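Lipid II:glycine glycyltransferase (Staphylococcus aureus, PDB 6SNR) probably adds the first glycine of the pentaglycine bridge to the lysine side chain of lipid II, using glycyl-tRNA as donor, during staphylococcal cell-wall synthesis. Local coordinates at residues N8-D12 / L24-K28; F14-H18 / F76-Y80; L233-I239 / L291-E295. All coordinates share one frame; numbering follows the deposited sequence.

Interaction 1: N8-D12 / L24-K28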
loop_
_atom_site.group_PDB
_atom_site.type_symbol
_atom_site.label_atom_id
_atom_site.label_comp_id
_atom_site.label_asym_id
_atom_site.label_seq_id
_atom_site.Cartn_x
_atom_site.Cartn_y
_atom_site.Cartn_z
ATOM N N ASN A 8 2.339 -25.020 -3.506
ATOM C CA ASN A 8 2.482 -23.524 -3.335
ATOM C C ASN A 8 1.190 -22.761 -3.692
ATOM O O ASN A 8 0.745 -21.851 -2.956
ATOM C CB ASN A 8 3.653 -22.972 -4.150
ATOM C CG ASN A 8 5.031 -23.325 -3.578
ATOM O OD1 ASN A 8 5.190 -24.153 -2.700
ATOM N ND2 ASN A 8 6.044 -22.682 -4.116
ATOM N N GLN A 9 0.579 -23.124 -4.830
ATOM C CA GLN A 9 -0.649 -22.456 -5.244
ATOM C C GLN A 9 -1.806 -22.700 -4.282
ATOM O O GLN A 9 -2.579 -21.824 -4.012
ATOM C CB GLN A 9 -1.037 -22.885 -6.662
ATOM C CG GLN A 9 -0.129 -22.340 -7.703
ATOM C CD GLN A 9 1.029 -23.215 -7.951
ATOM O OE1 GLN A 9 1.256 -24.225 -7.248
ATOM N NE2 GLN A 9 1.773 -22.879 -9.002
ATOM N N GLU A 10 -1.928 -23.924 -3.754
ATOM C CA GLU A 10 -2.931 -24.241 -2.787
ATOM C C GLU A 10 -2.760 -23.445 -1.493
ATOM O O GLU A 10 -3.716 -22.961 -0.944
ATOM C CB GLU A 10 -2.949 -25.754 -2.526
ATOM C CG GLU A 10 -3.494 -26.544 -3.736
ATOM C CD GLU A 10 -3.266 -28.047 -3.646
ATOM O OE1 GLU A 10 -2.375 -28.578 -2.930
ATOM O OE2 GLU A 10 -4.011 -28.742 -4.387
ATOM N N HIS A 11 -1.537 -23.379 -1.000
ATOM C CA HIS A 11 -1.192 -22.544 0.169
ATOM C C HIS A 11 -1.583 -21.095 -0.071
ATOM O O HIS A 11 -2.275 -20.499 0.720
ATOM C CB HIS A 11 0.315 -22.622 0.427
ATOM C CG HIS A 11 0.789 -21.736 1.534
ATOM N ND1 HIS A 11 1.182 -20.420 1.378
ATOM C CD2 HIS A 11 0.889 -22.010 2.859
ATOM C CE1 HIS A 11 1.575 -19.950 2.570
ATOM N NE2 HIS A 11 1.351 -20.877 3.478
ATOM N N ASP A 12 -1.120 -20.535 -1.175
ATOM C CA ASP A 12 -1.384 -19.131 -1.495
ATOM C C ASP A 12 -2.906 -18.869 -1.615
ATOM O O ASP A 12 -3.433 -17.873 -1.133
ATOM C CB ASP A 12 -0.637 -18.705 -2.767
ATOM C CG ASP A 12 0.868 -18.604 -2.572
ATOM O OD1 ASP A 12 1.273 -18.513 -1.360
ATOM O OD2 ASP A 12 1.606 -18.614 -3.576
ATOM N N LEU A 24 2.624 -11.333 3.746
ATOM C CA LEU A 24 3.887 -11.849 4.248
ATOM C C LEU A 24 3.875 -13.379 4.457
ATOM O O LEU A 24 4.924 -13.926 4.777
ATOM C CB LEU A 24 4.284 -11.102 5.542
ATOM C CG LEU A 24 4.445 -9.593 5.494
ATOM C CD1 LEU A 24 5.264 -9.040 6.678
ATOM C CD2 LEU A 24 4.788 -8.944 4.177
ATOM N N GLN A 25 2.721 -14.033 4.213
ATOM C CA GLN A 25 2.594 -15.488 4.224
ATOM C C GLN A 25 2.526 -16.120 2.827
ATOM O O GLN A 25 2.366 -17.350 2.719
ATOM C CB GLN A 25 1.456 -15.945 5.088
ATOM C CG GLN A 25 1.709 -15.744 6.588
ATOM C CD GLN A 25 2.736 -16.765 7.080
ATOM O OE1 GLN A 25 3.947 -16.470 7.371
ATOM N NE2 GLN A 25 2.287 -17.941 7.097
ATOM N N LEU A 26 2.610 -15.308 1.788
ATOM C CA LEU A 26 2.588 -15.844 0.400
ATOM C C LEU A 26 3.925 -16.426 0.005
ATOM O O LEU A 26 4.995 -15.903 0.341
ATOM C CB LEU A 26 2.183 -14.751 -0.621
ATOM C CG LEU A 26 0.791 -14.147 -0.427
ATOM C CD1 LEU A 26 0.553 -13.093 -1.513
ATOM C CD2 LEU A 26 -0.270 -15.229 -0.495
ATOM N N THR A 27 3.875 -17.481 -0.828
ATOM C CA THR A 27 5.084 -18.088 -1.269
ATOM C C THR A 27 6.032 -17.170 -2.057
ATOM O O THR A 27 7.236 -17.266 -1.924
ATOM C CB THR A 27 4.855 -19.422 -2.038
ATOM O OG1 THR A 27 4.247 -19.154 -3.320
ATOM C CG2 THR A 27 4.024 -20.395 -1.276
ATOM N N LYS A 28 5.482 -16.261 -2.890
ATOM C CA LYS A 28 6.332 -15.361 -3.647
ATOM C C LYS A 28 6.941 -14.260 -2.751
ATOM O O LYS A 28 7.980 -13.717 -3.088
ATOM C CB LYS A 28 5.556 -14.724 -4.810
ATOM C CG LYS A 28 5.074 -15.699 -5.841
ATOM C CD LYS A 28 6.205 -16.397 -6.542
ATOM C CE LYS A 28 5.689 -16.988 -7.860
ATOM N NZ LYS A 28 5.096 -15.949 -8.777
HETATM O O HOH W 1 5.574 -19.923 -5.556
HETATM O O HOH W 2 2.639 -15.978 -3.683
#

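Interaction 2: F14-H18 / F76-Y80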
loop_
_atom_site.group_PDB
_atom_site.type_symbol
_atom_site.label_atom_id
_atom_site.label_comp_id
_atom_site.label_asym_id
_atom_site.label_seq_id
_atom_site.Cartn_x
_atom_site.Cartn_y
_atom_site.Cartn_z
ATOM N N PHE A 14 -5.313 -20.480 -0.041
ATOM C CA PHE A 14 -5.813 -20.527 1.306
ATOM C C PHE A 14 -5.498 -19.241 2.038
ATOM O O PHE A 14 -6.393 -18.674 2.708
ATOM C CB PHE A 14 -5.220 -21.723 2.061
ATOM C CG PHE A 14 -5.785 -21.891 3.447
ATOM C CD1 PHE A 14 -5.242 -21.253 4.531
ATOM C CD2 PHE A 14 -6.895 -22.690 3.648
ATOM C CE1 PHE A 14 -5.790 -21.415 5.802
ATOM C CE2 PHE A 14 -7.440 -22.848 4.903
ATOM C CZ PHE A 14 -6.884 -22.213 5.990
ATOM N N VAL A 15 -4.258 -18.750 1.949
ATOM C CA VAL A 15 -3.874 -17.468 2.577
ATOM C C VAL A 15 -4.719 -16.285 2.058
ATOM O O VAL A 15 -5.205 -15.467 2.823
ATOM C CB VAL A 15 -2.371 -17.169 2.370
ATOM C CG1 VAL A 15 -1.963 -15.777 2.905
ATOM C CG2 VAL A 15 -1.494 -18.280 3.011
ATOM N N LYS A 16 -4.932 -16.279 0.757
ATOM C CA LYS A 16 -5.633 -15.170 0.122
ATOM C C LYS A 16 -7.087 -15.138 0.551
ATOM O O LYS A 16 -7.638 -14.036 0.699
ATOM C CB LYS A 16 -5.468 -15.245 -1.399
ATOM C CG LYS A 16 -4.072 -14.846 -1.868
ATOM C CD LYS A 16 -3.840 -15.046 -3.355
ATOM C CE LYS A 16 -2.603 -14.384 -3.903
ATOM N NZ LYS A 16 -2.509 -14.389 -5.406
ATOM N N SER A 17 -7.707 -16.287 0.796
ATOM C CA SER A 17 -9.125 -16.327 1.242
ATOM C C SER A 17 -9.383 -16.391 2.752
ATOM O O SER A 17 -10.536 -16.295 3.216
ATOM C CB SER A 17 -9.830 -17.504 0.573
ATOM O OG SER A 17 -9.242 -18.736 0.858
ATOM N N HIS A 18 -8.324 -16.534 3.546
ATOM C CA HIS A 18 -8.531 -16.616 4.984
ATOM C C HIS A 18 -8.587 -15.207 5.597
ATOM O O HIS A 18 -7.753 -14.364 5.265
ATOM C CB HIS A 18 -7.421 -17.424 5.627
ATOM C CG HIS A 18 -7.732 -17.821 7.020
ATOM N ND1 HIS A 18 -8.173 -19.076 7.377
ATOM C CD2 HIS A 18 -7.724 -17.092 8.156
ATOM C CE1 HIS A 18 -8.377 -19.111 8.679
ATOM N NE2 HIS A 18 -8.110 -17.922 9.177
ATOM N N PHE A 76 0.728 -17.584 12.401
ATOM C CA PHE A 76 0.064 -18.581 11.562
ATOM C C PHE A 76 -1.223 -18.071 10.899
ATOM O O PHE A 76 -1.921 -17.187 11.422
ATOM C CB PHE A 76 -0.400 -19.780 12.406
ATOM C CG PHE A 76 0.598 -20.321 13.411
ATOM C CD1 PHE A 76 1.663 -21.128 13.019
ATOM C CD2 PHE A 76 0.444 -20.046 14.760
ATOM C CE1 PHE A 76 2.514 -21.687 13.937
ATOM C CE2 PHE A 76 1.299 -20.597 15.696
ATOM C CZ PHE A 76 2.327 -21.427 15.290
ATOM N N VAL A 77 -1.571 -18.655 9.765
ATOM C CA VAL A 77 -2.811 -18.349 9.038
ATOM C C VAL A 77 -3.857 -19.388 9.427
ATOM O O VAL A 77 -3.944 -20.496 8.857
ATOM C CB VAL A 77 -2.600 -18.252 7.536
ATOM C CG1 VAL A 77 -3.906 -17.871 6.854
ATOM C CG2 VAL A 77 -1.510 -17.244 7.204
ATOM N N VAL A 78 -4.621 -19.019 10.446
ATOM C CA VAL A 78 -5.546 -19.913 11.127
ATOM C C VAL A 78 -6.559 -19.078 11.904
ATOM O O VAL A 78 -6.279 -17.968 12.261
ATOM C CB VAL A 78 -4.812 -20.906 12.053
ATOM C CG1 VAL A 78 -4.188 -20.261 13.288
ATOM C CG2 VAL A 78 -5.734 -22.042 12.461
ATOM N N ASP A 79 -7.731 -19.645 12.140
ATOM C CA ASP A 79 -8.687 -19.113 13.115
ATOM C C ASP A 79 -8.134 -19.414 14.515
ATOM O O ASP A 79 -8.025 -20.582 14.894
ATOM C CB ASP A 79 -10.062 -19.743 12.843
ATOM C CG ASP A 79 -11.144 -19.299 13.822
ATOM O OD1 ASP A 79 -10.857 -18.566 14.799
ATOM O OD2 ASP A 79 -12.307 -19.714 13.594
ATOM N N TYR A 80 -7.777 -18.362 15.267
ATOM C CA TYR A 80 -7.115 -18.482 16.586
ATOM C C TYR A 80 -8.096 -18.993 17.652
ATOM O O TYR A 80 -7.652 -19.366 18.740
ATOM C CB TYR A 80 -6.393 -17.182 17.005
ATOM C CG TYR A 80 -5.085 -17.037 16.261
ATOM C CD1 TYR A 80 -5.054 -16.573 14.938
ATOM C CD2 TYR A 80 -3.876 -17.458 16.824
ATOM C CE1 TYR A 80 -3.854 -16.522 14.218
ATOM C CE2 TYR A 80 -2.693 -17.417 16.126
ATOM C CZ TYR A 80 -2.674 -16.942 14.818
ATOM O OH TYR A 80 -1.488 -16.957 14.155
#

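Interaction 3: L233-I239 / L291-E295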
loop_
_atom_site.group_PDB
_atom_site.type_symbol
_atom_site.label_atom_id
_atom_site.label_comp_id
_atom_site.label_asym_id
_atom_site.label_seq_id
_atom_site.Cartn_x
_atom_site.Cartn_y
_atom_site.Cartn_z
ATOM N N LEU A 233 2.802 14.097 -16.287
ATOM C CA LEU A 233 2.274 15.354 -16.806
ATOM C C LEU A 233 2.731 15.364 -18.257
ATOM O O LEU A 233 3.937 15.359 -18.503
ATOM C CB LEU A 233 2.876 16.527 -16.057
ATOM C CG LEU A 233 2.606 17.917 -16.693
ATOM C CD1 LEU A 233 1.099 18.127 -16.873
ATOM C CD2 LEU A 233 3.201 19.010 -15.821
ATOM N N ASP A 234 1.789 15.299 -19.190
ATOM C CA ASP A 234 2.128 15.210 -20.609
ATOM C C ASP A 234 1.668 16.483 -21.319
ATOM O O ASP A 234 0.464 16.689 -21.485
ATOM C CB ASP A 234 1.460 14.039 -21.301
ATOM C CG ASP A 234 2.040 13.801 -22.679
ATOM O OD1 ASP A 234 3.220 13.389 -22.762
ATOM O OD2 ASP A 234 1.357 14.080 -23.682
ATOM N N PRO A 235 2.622 17.301 -21.755
ATOM C CA PRO A 235 2.245 18.574 -22.415
ATOM C C PRO A 235 1.391 18.427 -23.654
ATOM O O PRO A 235 0.467 19.210 -23.834
ATOM C CB PRO A 235 3.588 19.172 -22.806
ATOM C CG PRO A 235 4.557 18.615 -21.845
ATOM C CD PRO A 235 4.064 17.234 -21.484
ATOM N N LYS A 236 1.682 17.463 -24.532
ATOM C CA LYS A 236 0.866 17.293 -25.747
ATOM C C LYS A 236 -0.586 16.997 -25.448
ATOM O O LYS A 236 -1.493 17.552 -26.083
ATOM C CB LYS A 236 1.390 16.156 -26.618
ATOM C CG LYS A 236 2.562 16.521 -27.482
ATOM C CD LYS A 236 2.846 15.425 -28.498
ATOM C CE LYS A 236 4.174 15.640 -29.210
ATOM N NZ LYS A 236 5.333 15.762 -28.273
ATOM N N GLU A 237 -0.827 16.093 -24.498
ATOM C CA GLU A 237 -2.185 15.753 -24.156
ATOM C C GLU A 237 -2.918 16.992 -23.642
ATOM O O GLU A 237 -4.071 17.231 -23.998
ATOM C CB GLU A 237 -2.239 14.660 -23.083
ATOM C CG GLU A 237 -1.815 13.262 -23.536
ATOM C CD GLU A 237 -2.200 12.197 -22.508
ATOM O OE1 GLU A 237 -2.301 12.521 -21.307
ATOM O OE2 GLU A 237 -2.424 11.039 -22.895
ATOM N N ASN A 238 -2.238 17.768 -22.815
ATOM C CA ASN A 238 -2.870 18.922 -22.167
ATOM C C ASN A 238 -3.139 20.034 -23.156
ATOM O O ASN A 238 -4.184 20.683 -23.058
ATOM C CB ASN A 238 -2.057 19.430 -21.012
ATOM C CG ASN A 238 -2.038 18.460 -19.848
ATOM O OD1 ASN A 238 -2.322 17.266 -20.010
ATOM N ND2 ASN A 238 -1.743 18.971 -18.681
ATOM N N ILE A 239 -2.223 20.203 -24.101
ATOM C CA ILE A 239 -2.413 21.137 -25.240
ATOM C C ILE A 239 -3.669 20.753 -26.048
ATOM O O ILE A 239 -4.498 21.598 -26.380
ATOM C CB ILE A 239 -1.136 21.233 -26.129
ATOM C CG1 ILE A 239 -0.007 21.925 -25.329
ATOM C CG2 ILE A 239 -1.454 21.946 -27.462
ATOM C CD1 ILE A 239 1.400 21.872 -25.900
ATOM N N LEU A 291 2.724 25.415 -21.903
ATOM C CA LEU A 291 2.770 23.954 -22.191
ATOM C C LEU A 291 3.677 23.621 -23.364
ATOM O O LEU A 291 4.339 22.578 -23.372
ATOM C CB LEU A 291 1.380 23.387 -22.444
ATOM C CG LEU A 291 0.496 23.347 -21.207
ATOM C CD1 LEU A 291 -0.948 23.150 -21.596
ATOM C CD2 LEU A 291 0.986 22.248 -20.259
ATOM N N GLU A 292 3.701 24.493 -24.379
ATOM C CA GLU A 292 4.656 24.359 -25.446
ATOM C C GLU A 292 6.096 24.439 -25.008
ATOM O O GLU A 292 6.919 23.670 -25.548
ATOM C CB GLU A 292 4.422 25.433 -26.531
ATOM C CG GLU A 292 3.237 25.131 -27.403
ATOM C CD GLU A 292 2.764 26.316 -28.248
ATOM O OE1 GLU A 292 3.340 27.416 -28.132
ATOM O OE2 GLU A 292 1.814 26.135 -29.029
ATOM N N ALA A 293 6.397 25.346 -24.063
ATOM C CA ALA A 293 7.717 25.521 -23.458
ATOM C C ALA A 293 8.079 24.231 -22.748
ATOM O O ALA A 293 9.158 23.695 -22.925
ATOM C CB ALA A 293 7.729 26.693 -22.474
ATOM N N LEU A 294 7.123 23.708 -22.001
ATOM C CA LEU A 294 7.346 22.430 -21.305
ATOM C C LEU A 294 7.552 21.279 -22.264
ATOM O O LEU A 294 8.385 20.398 -22.020
ATOM C CB LEU A 294 6.200 22.129 -20.365
ATOM C CG LEU A 294 6.404 20.909 -19.477
ATOM C CD1 LEU A 294 7.582 21.111 -18.546
ATOM C CD2 LEU A 294 5.115 20.652 -18.703
ATOM N N GLU A 295 6.793 21.242 -23.343
ATOM C CA GLU A 295 6.954 20.213 -24.326
ATOM C C GLU A 295 8.368 20.214 -24.911
ATOM O O GLU A 295 8.921 19.148 -25.171
ATOM C CB GLU A 295 5.913 20.365 -25.416
ATOM C CG GLU A 295 5.814 19.168 -26.338
ATOM C CD GLU A 295 4.817 19.397 -27.466
ATOM O OE1 GLU A 295 4.379 20.560 -27.691
ATOM O OE2 GLU A 295 4.489 18.416 -28.144
#

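Interaction 1: N8-D12 / L24-K28
The start of helix 27-33 is held by a carboxylate from helix 8-17, Asp12, which grips both the backbone and the side chain of Thr27, the residue that follows the N-cap position of Leu26. One oxygen serves each group. Asp12 OD1 accepts from Thr27 N at 2.8 Å in a nearly straight bond (169°), while Asp12 OD2 accepts a hydrogen bond from Thr27 OG1 at 2.7 Å. Both donors come to the syn sides of the carboxylate and lie slightly out of its plane, so the two bonds together fix its rotation. Thr27 OG1 sits between its own backbone N and carbonyl carbon (chi1 70°), which lets hydroxyl and amide of the same residue face the one acid. A negative group at the N-terminus of a helix should also interact favourably with the helix dipole.

His11, the preceding residue in the same helix, adds a weak bond from ND1 to Asp12 OD1 at 3.3 Å, with OD1 in the plane of the ring. Leu26 CD2 packs against the same oxygen at 3.7 Å. Toward Asn8, the methyl Thr27 CG2 rests 3.9 Å from Asn8 CG, and a water joins Asn8 ND2 to Thr27 OG1. A second water runs from Lys28 N to Asp12 OD2, the latter link being weak.

Beyond the pair, Asn8 OD1 bonds Arg42 and Lys28 NZ forms salt bridges with Glu222 and Asp223. His11 packs on Val54 and Thr27 on Gln56, so the junction of the two helices lies against strand 50-61.

Interaction 2: F14-H18 / F76-Y80
With CG turned away from the backbone N, the side chains of Phe14 (chi1 -176°), in the last turns of helix 8-17, and His18 (chi1 -166°), just after it, both extend to Val77, and the same disposition of Val77 CG1 (chi1 -177°) sends that methyl to meet them. Val77 CG1 therefore lies among Phe14, Val15 and His18. It is 3.7 Å from His18 CB, close to the root of the imidazole, and 4.1 Å from Phe14 CE1, with the backbone CA of Val15 more distant at 4.3 Å. The other methyl, Val77 CG2, faces Val15 CG2 at 4.3 Å, a looser apolar contact.

Phe14 reaches past Val77 with the edge of its ring: CE1 points at Val77 O, 3.7 Å away and near the ring plane. The His18 ring continues along the chain and lies against the peptide that links Val78 to Asp79. Its NE2 is 3.3 Å from Val78 C; Val78 N lies over one face, whereas Asp79 N is near the ring plane at the edge. The angle at Asp79 N is poor for a hydrogen bond, so His18 makes a van der Waals contact with this peptide.

Val78 directs its side chain the other way, onto Ala85 and Leu89 of helix 83-99, while Phe14 and Val15 also pack on Val54 of strand 50-61, whose backbone bonds to Val77. The contact is thus helix-on-sheet packing in an alpha/beta domain of this FemABX-family enzyme: helix 8-17 covers one side of strand 68-78 near its end, and helix 83-99 covers the other.

Interaction 3: L233-I239 / L291-E295
Pro235 and Ile239, one helical turn apart, fit against Leu291, Leu294 and Glu295 of the partner helix. The proline ring lies across Leu294, with Pro235 CG 3.8 Å from Leu294 CG, and its CB meets Glu295 CB at 3.7 Å. Ile239 runs alongside Leu291 in the opposite sense, bringing CG1 to within 3.5 Å of Leu291 CB, while Ile239 CD1 continues to the flank of Glu295. At the strand end, Leu233 CD2 touches Leu294 CD2 at 3.8 Å and extends the apolar seam to the end of strand 226-233.

Beside the apolar seam, Lys236 crosses the extended side chain of Glu295 at about a right angle. A salt bridge of 2.8 Å is modelled between Lys236 NZ and Glu295 OE2, although the position of this oxygen is doubtful; NZ also makes a weak bond to Pro299 O.

The first turn is set by Asp234 at the N-cap, whose OD2 accepts from Glu237 N at 3.1 Å. Further out, Asn238 ND2 bonds Gly178 O, and Leu233 and Leu294 both pack on Phe327. The axes of the segments 235-239 and 291-295 approach to 9.2 Å, their directions 157° apart and so close to antiparallel. This is the base of an antiparallel two-helix coiled-coil arm, the helical hairpin inserted in the globular domain of Fem ligases.

Interactions 1 and 2 adjoin, their centres about 11 Å apart, and both use helix 8-17: its first half meets residues 24-28, its second half residues 76-80. Their segments alternate along the chain, and the two contacts touch where Gln25 packs on Val77 and Leu26 on Val15, so together they fasten the N-terminal helices to the sheet that contains strands 50-61 and 68-78. Interaction 3 comes later in the chain and on the opposite side of its centre, with centres about 45 and 49 Å from the others. It belongs to the second sheet, through strand 226-233, and to the helical arm, so the contacts lie in separate parts of an elongated monomer.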